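Long-range contacts in enoyl-acyl carrier protein reductase (PDB 6KIA), which probably catalyses the NADH-dependent reduction of enoyl-acyl carrier protein in fatty acid synthesis, as a novel type of this reductase linked to triclosan resistance: residues Gly89-Thr100 with His122-Arg133; Tyr286-Asn294 with Thr395-Thr406. All coordinates share one frame; numbering follows the deposited sequence.

Contact 1: residues Gly89-Thr100 with His122-Arg133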
# COMPACT_ATOMS: atom_id res chain seq x y z
N GLY A 89 -10.24 -4.23 11.02
CA GLY A 89 -9.82 -3.58 12.25
C GLY A 89 -10.88 -3.76 13.32
O GLY A 89 -12.02 -4.15 13.04
N PHE A 90 -10.52 -3.44 14.56
CA PHE A 90 -11.44 -3.64 15.67
C PHE A 90 -11.54 -2.39 16.53
O PHE A 90 -12.09 -2.44 17.62
CB PHE A 90 -11.01 -4.85 16.51
CG PHE A 90 -9.64 -4.72 17.13
CD1 PHE A 90 -8.50 -5.03 16.39
CD2 PHE A 90 -9.48 -4.32 18.45
CE1 PHE A 90 -7.24 -4.92 16.94
CE2 PHE A 90 -8.22 -4.19 19.01
CZ PHE A 90 -7.09 -4.49 18.26
N ASP A 91 -11.02 -1.27 16.03
CA ASP A 91 -10.97 -0.05 16.85
C ASP A 91 -12.36 0.49 17.24
O ASP A 91 -12.49 1.20 18.24
CB ASP A 91 -10.19 1.04 16.11
CG ASP A 91 -10.63 1.21 14.68
OD1 ASP A 91 -10.32 0.32 13.84
OD2 ASP A 91 -11.28 2.23 14.40
N LEU A 92 -13.40 0.12 16.49
CA LEU A 92 -14.76 0.55 16.83
C LEU A 92 -15.67 -0.65 17.10
O LEU A 92 -16.89 -0.58 16.96
CB LEU A 92 -15.35 1.42 15.71
CG LEU A 92 -14.71 2.82 15.55
CD1 LEU A 92 -15.19 3.55 14.30
CD2 LEU A 92 -14.89 3.69 16.80
N ASP A 93 -15.07 -1.77 17.48
CA ASP A 93 -15.85 -2.95 17.84
C ASP A 93 -15.90 -3.18 19.36
O ASP A 93 -14.94 -2.92 20.07
CB ASP A 93 -15.28 -4.19 17.15
CG ASP A 93 -15.60 -4.21 15.67
OD1 ASP A 93 -14.66 -4.03 14.84
OD2 ASP A 93 -16.79 -4.38 15.33
N ALA A 94 -17.03 -3.70 19.83
CA ALA A 94 -17.20 -4.02 21.25
C ALA A 94 -18.48 -4.84 21.45
O ALA A 94 -19.39 -4.77 20.62
CB ALA A 94 -17.25 -2.74 22.10
N PRO A 95 -18.56 -5.60 22.55
CA PRO A 95 -19.84 -6.20 22.93
C PRO A 95 -20.87 -5.10 23.17
O PRO A 95 -20.48 -3.99 23.51
CB PRO A 95 -19.52 -6.95 24.22
CG PRO A 95 -18.08 -7.22 24.16
CD PRO A 95 -17.47 -6.03 23.46
N ALA A 96 -22.15 -5.40 22.94
CA ALA A 96 -23.22 -4.40 23.06
C ALA A 96 -23.13 -3.55 24.32
O ALA A 96 -23.06 -4.06 25.44
CB ALA A 96 -24.57 -5.10 23.01
N GLY A 97 -23.11 -2.23 24.13
CA GLY A 97 -23.14 -1.32 25.26
C GLY A 97 -21.83 -1.11 26.01
O GLY A 97 -21.82 -0.42 27.03
N GLU A 98 -20.74 -1.71 25.54
CA GLU A 98 -19.46 -1.58 26.24
C GLU A 98 -18.49 -0.71 25.45
O GLU A 98 -18.66 -0.51 24.24
CB GLU A 98 -18.86 -2.97 26.51
CG GLU A 98 -19.85 -3.96 27.11
CD GLU A 98 -19.20 -5.28 27.50
OE1 GLU A 98 -17.96 -5.40 27.38
OE2 GLU A 98 -19.94 -6.20 27.93
N PRO A 99 -17.45 -0.18 26.13
CA PRO A 99 -16.53 0.72 25.41
C PRO A 99 -15.79 0.02 24.27
O PRO A 99 -15.48 -1.17 24.37
CB PRO A 99 -15.54 1.16 26.50
CG PRO A 99 -16.27 0.99 27.78
CD PRO A 99 -17.19 -0.19 27.58
N THR A 100 -15.54 0.77 23.20
CA THR A 100 -14.66 0.31 22.12
C THR A 100 -13.23 0.68 22.52
O THR A 100 -13.03 1.48 23.43
CB THR A 100 -15.02 0.97 20.77
OG1 THR A 100 -14.78 2.39 20.86
CG2 THR A 100 -16.48 0.71 20.42
N HIS A 122 -10.11 -6.27 28.08
CA HIS A 122 -11.24 -5.72 27.36
C HIS A 122 -10.88 -5.52 25.88
O HIS A 122 -11.70 -5.80 24.99
CB HIS A 122 -11.71 -4.39 27.96
CG HIS A 122 -12.95 -3.86 27.31
ND1 HIS A 122 -14.17 -4.50 27.42
CD2 HIS A 122 -13.15 -2.79 26.51
CE1 HIS A 122 -15.08 -3.82 26.74
NE2 HIS A 122 -14.48 -2.78 26.17
N ILE A 123 -9.66 -5.07 25.61
CA ILE A 123 -9.25 -4.86 24.23
C ILE A 123 -9.28 -6.19 23.47
O ILE A 123 -9.64 -6.23 22.29
CB ILE A 123 -7.86 -4.20 24.14
CG1 ILE A 123 -7.98 -2.71 24.47
CG2 ILE A 123 -7.27 -4.35 22.73
CD1 ILE A 123 -6.67 -2.04 24.66
N GLU A 124 -8.90 -7.27 24.15
CA GLU A 124 -8.92 -8.59 23.54
C GLU A 124 -10.36 -9.02 23.23
O GLU A 124 -10.65 -9.61 22.17
CB GLU A 124 -8.25 -9.61 24.46
CG GLU A 124 -8.34 -11.05 23.95
CD GLU A 124 -7.82 -11.20 22.52
OE1 GLU A 124 -6.69 -10.76 22.25
OE2 GLU A 124 -8.55 -11.76 21.68
N LYS A 125 -11.26 -8.73 24.16
CA LYS A 125 -12.68 -8.97 23.90
C LYS A 125 -13.18 -8.25 22.64
O LYS A 125 -13.88 -8.83 21.78
CB LYS A 125 -13.50 -8.57 25.12
CG LYS A 125 -14.98 -8.89 25.02
CD LYS A 125 -15.67 -8.56 26.34
CE LYS A 125 -14.70 -8.73 27.51
NZ LYS A 125 -15.12 -8.00 28.74
N CYS A 126 -12.81 -6.99 22.53
CA CYS A 126 -13.13 -6.19 21.35
C CYS A 126 -12.50 -6.74 20.06
O CYS A 126 -13.13 -6.74 18.99
CB CYS A 126 -12.71 -4.74 21.56
SG CYS A 126 -13.60 -3.88 22.89
N ARG A 127 -11.24 -7.17 20.15
CA ARG A 127 -10.54 -7.73 19.00
C ARG A 127 -11.28 -8.95 18.50
O ARG A 127 -11.45 -9.12 17.29
CB ARG A 127 -9.09 -8.09 19.35
CG ARG A 127 -8.22 -8.53 18.16
CD ARG A 127 -6.74 -8.65 18.51
NE ARG A 127 -5.90 -8.45 17.32
CZ ARG A 127 -4.57 -8.41 17.32
NH1 ARG A 127 -3.90 -8.60 18.45
NH2 ARG A 127 -3.91 -8.21 16.18
N ALA A 128 -11.71 -9.82 19.43
CA ALA A 128 -12.47 -11.02 19.07
C ALA A 128 -13.77 -10.67 18.37
O ALA A 128 -14.10 -11.26 17.32
CB ALA A 128 -12.74 -11.87 20.29
N VAL A 129 -14.53 -9.75 18.94
CA VAL A 129 -15.76 -9.30 18.28
C VAL A 129 -15.48 -8.77 16.85
O VAL A 129 -16.15 -9.17 15.88
CB VAL A 129 -16.49 -8.24 19.13
CG1 VAL A 129 -17.63 -7.62 18.33
CG2 VAL A 129 -17.00 -8.88 20.42
N GLY A 130 -14.48 -7.90 16.70
CA GLY A 130 -14.18 -7.33 15.40
C GLY A 130 -13.73 -8.36 14.37
O GLY A 130 -14.11 -8.30 13.19
N VAL A 131 -12.91 -9.29 14.81
CA VAL A 131 -12.36 -10.29 13.90
C VAL A 131 -13.47 -11.21 13.44
O VAL A 131 -13.53 -11.57 12.25
CB VAL A 131 -11.23 -11.11 14.56
CG1 VAL A 131 -10.94 -12.36 13.75
CG2 VAL A 131 -9.96 -10.27 14.69
N GLN A 132 -14.37 -11.57 14.35
CA GLN A 132 -15.44 -12.47 13.96
C GLN A 132 -16.43 -11.76 13.04
O GLN A 132 -16.95 -12.36 12.09
CB GLN A 132 -16.16 -13.01 15.20
CG GLN A 132 -17.20 -14.09 14.89
CD GLN A 132 -16.56 -15.32 14.29
OE1 GLN A 132 -15.75 -15.99 14.93
NE2 GLN A 132 -16.92 -15.62 13.04
N ARG A 133 -16.66 -10.47 13.29
CA ARG A 133 -17.45 -9.67 12.37
C ARG A 133 -16.87 -9.68 10.96
O ARG A 133 -17.61 -9.87 9.99
CB ARG A 133 -17.56 -8.22 12.87
CG ARG A 133 -18.31 -7.34 11.90
CD ARG A 133 -18.41 -5.90 12.39
NE ARG A 133 -17.10 -5.30 12.64
CZ ARG A 133 -16.21 -5.01 11.70
NH1 ARG A 133 -16.47 -5.29 10.42
NH2 ARG A 133 -15.05 -4.46 12.05
O HOH W 1 -12.53 -6.55 11.75
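Phe90 lays one face of its ring on the aliphatic chain of Arg127: CB of Arg127 sits 3.9 Å from the centroid of the Phe90 ring, a CH-pi contact only 11° off the ring normal. The methylenes of Arg127 run extended beneath the ring as far as NE, and the guanidinium goes on to a salt bridge with Glu207 of helix 196-219. At the ring edge CE2 of Phe90 meets the CG2 methyl of Ile123 at 3.8 Å, one turn back along the helix. With chi1 at 60°, the Phe90 ring stands over its own backbone and is turned onto the helix. Gly130, without a side chain, lets Phe90 and Asp93 come in close, Asp93 OD1 lying 3.4 Å from Gly130 CA.

Asp93 passes over Gly130 to Arg133, which grips it side-on: NH2 gives a nearly straight 2.8 Å bond to OD1 of Asp93, on the syn lone pair, and NE bonds to OD2 at 2.9 Å. The two flat groups are nearly coplanar, 17° apart, so the paired bonds hold each from rotating. This irregular connection, which follows strand 80-83 of the Rossmann-like sheet, is thus strapped along the long helix 120-146 near the edge of the molecule. Water 1 joins the carbonyls of Gly89 and Gly130.

Farther along, Pro95 CG rides on CD of Lys125 at 3.5 Å, beside Val129. Cys126 tucks its SG under CB of Ala94, while the buried carbonyl O of Asp93, which has no hydrogen-bond partner, faces Cys126 CB. His122 ends the run: its NE2 donates a short 2.6 Å bond to Pro99 O. That oxygen lies in the imidazole plane, while NE2 comes in tilted out of the carbonyl plane, and Glu98 OE1 sits at the same ring's edge.

Contact 2: residues Tyr286-Asn294 with Thr395-Thr406. With NAI (1,4-dihydronicotinamide adenine dinucleotide), chain D.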
# COMPACT_ATOMS: atom_id res chain seq x y z
N TYR A 286 3.52 -8.20 -3.64
CA TYR A 286 4.40 -7.40 -4.48
C TYR A 286 4.85 -6.21 -3.70
O TYR A 286 4.05 -5.33 -3.40
CB TYR A 286 3.68 -6.98 -5.78
CG TYR A 286 3.35 -8.15 -6.69
CD1 TYR A 286 2.14 -8.85 -6.55
CD2 TYR A 286 4.25 -8.56 -7.64
CE1 TYR A 286 1.86 -9.92 -7.37
CE2 TYR A 286 3.97 -9.64 -8.47
CZ TYR A 286 2.79 -10.30 -8.34
OH TYR A 286 2.55 -11.37 -9.20
N ASN A 287 6.13 -6.20 -3.33
CA ASN A 287 6.69 -5.07 -2.58
C ASN A 287 7.01 -3.93 -3.53
O ASN A 287 7.95 -4.00 -4.34
CB ASN A 287 7.92 -5.50 -1.78
CG ASN A 287 7.55 -6.24 -0.51
OD1 ASN A 287 6.57 -5.90 0.17
ND2 ASN A 287 8.32 -7.29 -0.19
N CYS A 288 6.16 -2.91 -3.47
CA CYS A 288 6.16 -1.83 -4.47
C CYS A 288 6.84 -0.56 -4.00
O CYS A 288 7.01 -0.37 -2.80
CB CYS A 288 4.72 -1.52 -4.88
SG CYS A 288 3.91 -2.88 -5.82
N PRO A 289 7.20 0.34 -4.93
CA PRO A 289 7.90 1.57 -4.51
C PRO A 289 7.09 2.57 -3.69
O PRO A 289 5.86 2.58 -3.69
CB PRO A 289 8.26 2.24 -5.84
CG PRO A 289 8.32 1.14 -6.81
CD PRO A 289 7.19 0.22 -6.40
N GLU A 290 7.82 3.45 -3.01
CA GLU A 290 7.26 4.62 -2.37
C GLU A 290 6.59 5.53 -3.40
O GLU A 290 7.24 5.92 -4.40
CB GLU A 290 8.36 5.42 -1.65
CG GLU A 290 9.22 4.63 -0.67
CD GLU A 290 10.41 3.89 -1.32
OE1 GLU A 290 10.55 3.89 -2.57
OE2 GLU A 290 11.22 3.32 -0.57
N ILE A 291 5.33 5.86 -3.17
CA ILE A 291 4.64 6.85 -4.00
C ILE A 291 3.76 7.72 -3.12
O ILE A 291 3.67 7.50 -1.92
CB ILE A 291 3.81 6.19 -5.13
CG1 ILE A 291 2.78 5.22 -4.56
CG2 ILE A 291 4.69 5.46 -6.15
CD1 ILE A 291 1.80 4.80 -5.62
N ARG A 292 3.13 8.73 -3.71
CA ARG A 292 2.17 9.52 -2.94
C ARG A 292 0.73 9.15 -3.30
O ARG A 292 0.28 9.29 -4.44
CB ARG A 292 2.42 11.02 -3.15
CG ARG A 292 3.75 11.42 -2.54
CD ARG A 292 3.95 12.93 -2.53
NE ARG A 292 3.31 13.58 -1.39
CZ ARG A 292 2.21 14.32 -1.47
NH1 ARG A 292 1.63 14.52 -2.65
NH2 ARG A 292 1.70 14.88 -0.38
N THR A 293 0.05 8.60 -2.30
CA THR A 293 -1.36 8.22 -2.36
C THR A 293 -2.07 8.76 -1.14
O THR A 293 -1.46 9.40 -0.28
CB THR A 293 -1.54 6.69 -2.35
OG1 THR A 293 -1.14 6.21 -1.07
CG2 THR A 293 -0.75 5.99 -3.44
N ASN A 294 -3.37 8.48 -1.02
CA ASN A 294 -4.10 8.82 0.21
C ASN A 294 -3.45 8.22 1.46
O ASN A 294 -3.44 8.85 2.52
CB ASN A 294 -5.56 8.35 0.12
CG ASN A 294 -6.38 9.16 -0.86
OD1 ASN A 294 -5.87 10.06 -1.54
ND2 ASN A 294 -7.67 8.83 -0.95
N THR A 395 6.43 14.71 -8.00
CA THR A 395 6.02 13.42 -7.45
C THR A 395 4.63 13.00 -7.94
O THR A 395 4.33 11.82 -7.91
CB THR A 395 6.04 13.39 -5.92
OG1 THR A 395 5.18 14.41 -5.40
CG2 THR A 395 7.47 13.57 -5.41
N ASP A 396 3.78 13.95 -8.31
CA ASP A 396 2.47 13.60 -8.90
C ASP A 396 2.70 12.84 -10.22
O ASP A 396 2.12 11.75 -10.47
CB ASP A 396 1.59 14.84 -9.17
CG ASP A 396 1.23 15.62 -7.92
OD1 ASP A 396 1.24 15.05 -6.80
OD2 ASP A 396 0.88 16.82 -8.06
N VAL A 397 3.53 13.42 -11.08
CA VAL A 397 3.86 12.80 -12.36
C VAL A 397 4.46 11.41 -12.13
O VAL A 397 4.04 10.41 -12.73
CB VAL A 397 4.86 13.69 -13.18
CG1 VAL A 397 5.22 13.02 -14.47
CG2 VAL A 397 4.25 15.06 -13.45
N LEU A 398 5.44 11.34 -11.22
CA LEU A 398 6.16 10.08 -11.04
C LEU A 398 5.31 8.99 -10.35
O LEU A 398 5.42 7.81 -10.72
CB LEU A 398 7.46 10.31 -10.26
CG LEU A 398 8.51 11.21 -10.94
CD1 LEU A 398 9.73 11.35 -10.03
CD2 LEU A 398 8.88 10.65 -12.31
N SER A 399 4.47 9.38 -9.40
CA SER A 399 3.57 8.43 -8.74
C SER A 399 2.62 7.85 -9.78
O SER A 399 2.40 6.64 -9.78
CB SER A 399 2.79 9.08 -7.61
OG SER A 399 3.65 9.49 -6.55
N ALA A 400 2.07 8.69 -10.67
CA ALA A 400 1.22 8.14 -11.74
C ALA A 400 1.98 7.16 -12.64
O ALA A 400 1.41 6.15 -13.10
CB ALA A 400 0.60 9.26 -12.59
N LEU A 401 3.25 7.45 -12.93
CA LEU A 401 4.06 6.51 -13.73
C LEU A 401 4.22 5.16 -13.03
O LEU A 401 4.15 4.09 -13.66
CB LEU A 401 5.42 7.14 -14.02
CG LEU A 401 5.46 8.31 -15.00
CD1 LEU A 401 6.91 8.57 -15.42
CD2 LEU A 401 4.60 8.07 -16.24
N VAL A 402 4.44 5.19 -11.71
CA VAL A 402 4.61 3.94 -10.97
C VAL A 402 3.29 3.13 -10.96
O VAL A 402 3.33 1.91 -11.10
CB VAL A 402 5.12 4.19 -9.53
CG1 VAL A 402 5.15 2.87 -8.74
CG2 VAL A 402 6.52 4.78 -9.57
N LEU A 403 2.15 3.80 -10.81
CA LEU A 403 0.86 3.08 -10.98
C LEU A 403 0.80 2.36 -12.32
O LEU A 403 0.46 1.12 -12.42
CB LEU A 403 -0.32 4.06 -10.86
CG LEU A 403 -1.04 4.18 -9.53
CD1 LEU A 403 -0.09 4.40 -8.38
CD2 LEU A 403 -2.14 5.27 -9.60
N GLU A 404 1.10 3.14 -13.35
CA GLU A 404 1.05 2.69 -14.74
C GLU A 404 1.98 1.50 -15.00
O GLU A 404 1.61 0.57 -15.72
CB GLU A 404 1.42 3.85 -15.67
CG GLU A 404 1.44 3.51 -17.15
CD GLU A 404 1.65 4.74 -18.02
OE1 GLU A 404 1.82 5.86 -17.48
OE2 GLU A 404 1.63 4.59 -19.26
N GLY A 405 3.17 1.50 -14.39
CA GLY A 405 4.14 0.44 -14.61
C GLY A 405 3.90 -0.81 -13.77
O GLY A 405 4.10 -1.95 -14.24
N THR A 406 3.49 -0.62 -12.52
CA THR A 406 3.28 -1.76 -11.63
C THR A 406 2.05 -2.55 -12.06
O THR A 406 1.98 -3.75 -11.80
CB THR A 406 3.15 -1.35 -10.14
OG1 THR A 406 2.03 -0.48 -9.94
CG2 THR A 406 4.46 -0.68 -9.66
PA NAI D . -5.23 3.98 -0.75
O1A NAI D . -5.77 4.30 -2.11
O2A NAI D . -5.66 4.88 0.39
O5B NAI D . -5.59 2.46 -0.46
C5B NAI D . -5.82 2.03 0.87
C4B NAI D . -6.60 0.69 0.69
O4B NAI D . -6.74 0.11 2.12
C3B NAI D . -7.78 0.85 0.22
O3B NAI D . -8.15 -0.22 -0.75
C2B NAI D . -8.77 0.81 1.54
O2B NAI D . -10.15 0.52 1.10
C1B NAI D . -8.25 -0.11 2.28
N9A NAI D . -8.47 0.16 3.71
C8A NAI D . -8.05 1.10 4.57
N7A NAI D . -8.58 0.84 5.76
C5A NAI D . -9.33 -0.28 5.65
C6A NAI D . -10.07 -0.93 6.63
N6A NAI D . -10.30 -0.67 8.02
N1A NAI D . -10.74 -2.04 6.28
C2A NAI D . -10.70 -2.50 5.00
N3A NAI D . -9.96 -1.86 4.02
C4A NAI D . -9.27 -0.73 4.38
O3 NAI D . -3.58 4.02 -0.74
PN NAI D . -2.52 2.98 -1.38
O1N NAI D . -2.77 2.82 -2.85
O2N NAI D . -1.18 3.60 -1.04
O5D NAI D . -2.71 1.59 -0.62
C5D NAI D . -2.98 0.39 -1.32
C4D NAI D . -1.91 -0.65 -0.91
O4D NAI D . -0.75 -0.27 -1.40
C3D NAI D . -1.73 -0.66 0.61
O3D NAI D . -1.72 -1.95 1.12
C2D NAI D . -0.32 -0.04 0.75
O2D NAI D . 0.24 -0.41 2.06
C1D NAI D . 0.33 -0.52 -0.28
N1N NAI D . 1.54 0.24 -0.61
C2N NAI D . 1.56 1.61 -0.63
C3N NAI D . 2.75 2.29 -0.90
C7N NAI D . 2.80 3.82 -0.96
O7N NAI D . 3.86 4.42 -0.88
N7N NAI D . 1.58 4.53 -1.13
C4N NAI D . 3.93 1.61 -1.17
C5N NAI D . 3.89 0.21 -1.20
C6N NAI D . 2.70 -0.46 -0.91
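Ile291 reaches from the cofactor loop onto Ser399, Val402 and Leu403 of helix 394-413. CB rests against the hydroxyl of Ser399, with OG of Ser399 3.6 Å from CB of Ile291. CG2 pushes between the methyls of Val402 and lies 3.6 Å from Val402 CB. A chi1 of 57° turns CG1 the other way, beside the carboxamide of the nicotinamide. At the tip, CD1 meets CD1 of Leu403 at 3.4 Å, closer than usual for two methyl groups, as the two side chains cross at about a right angle.

The backbone around Ile291 is fixed from two directions. Its own N donates an almost straight bond of 3.1 Å to O7N of the NADH carboxamide, while the next amide, Arg292 N, donates to Ser399 OG at 3.0 Å with an angle of 177°. Ser399 OG in turn donates to Thr395 O, one turn back, which also accepts Ser399 N from the opposite face of its carbonyl plane. The hydroxyl thus accepts from the loop and donates to its own helix, tying the two together. Arg292 lays its CD over Thr395 OG1 and holds its guanidinium loosely near Asp396, whose OD2 is bonded to Leu393 N. Toward the other end of the helix, the Pro289 ring packs on Val402 CG1 and on the methyl of Thr406, with Ile429 of helix 426-436 alongside.

Thr293 OG1 donates to the phosphate oxygen O2N of NADH at 2.6 Å, and Pro289 O lies 3.3 Å from C4N, the hydride-carrying carbon of nicotinamide. This loop, leaving the C-terminal end of parallel strand 283-287 to hold both carboxamide and pyrophosphate, resembles the one that holds the cofactor after the corresponding strand in Rossmann-type short-chain dehydrogenases/reductases, here backed by a helix from late in the chain.

How the contacts relate
Contact 1 and contact 2 are about 35 Å apart between centres and about 16 Å at their nearest atoms, so neither touches the other. What they share is the dinucleotide. Contact 2 lies about 10 Å from the centre of the chain and holds the nicotinamide and pyrophosphate end of NADH, whereas contact 1 lies about 25 Å out, toward the adenine; there Gly89 lies close to NADH, and the neighbouring Ala88 N is hydrogen-bonded to it. Along the chain they follow in series, the 89-100 loop after strand 80-83 and the loop of residues 288-294 after strand 283-287, two strands of one mixed sheet. Each loop is backed by a helix later in sequence.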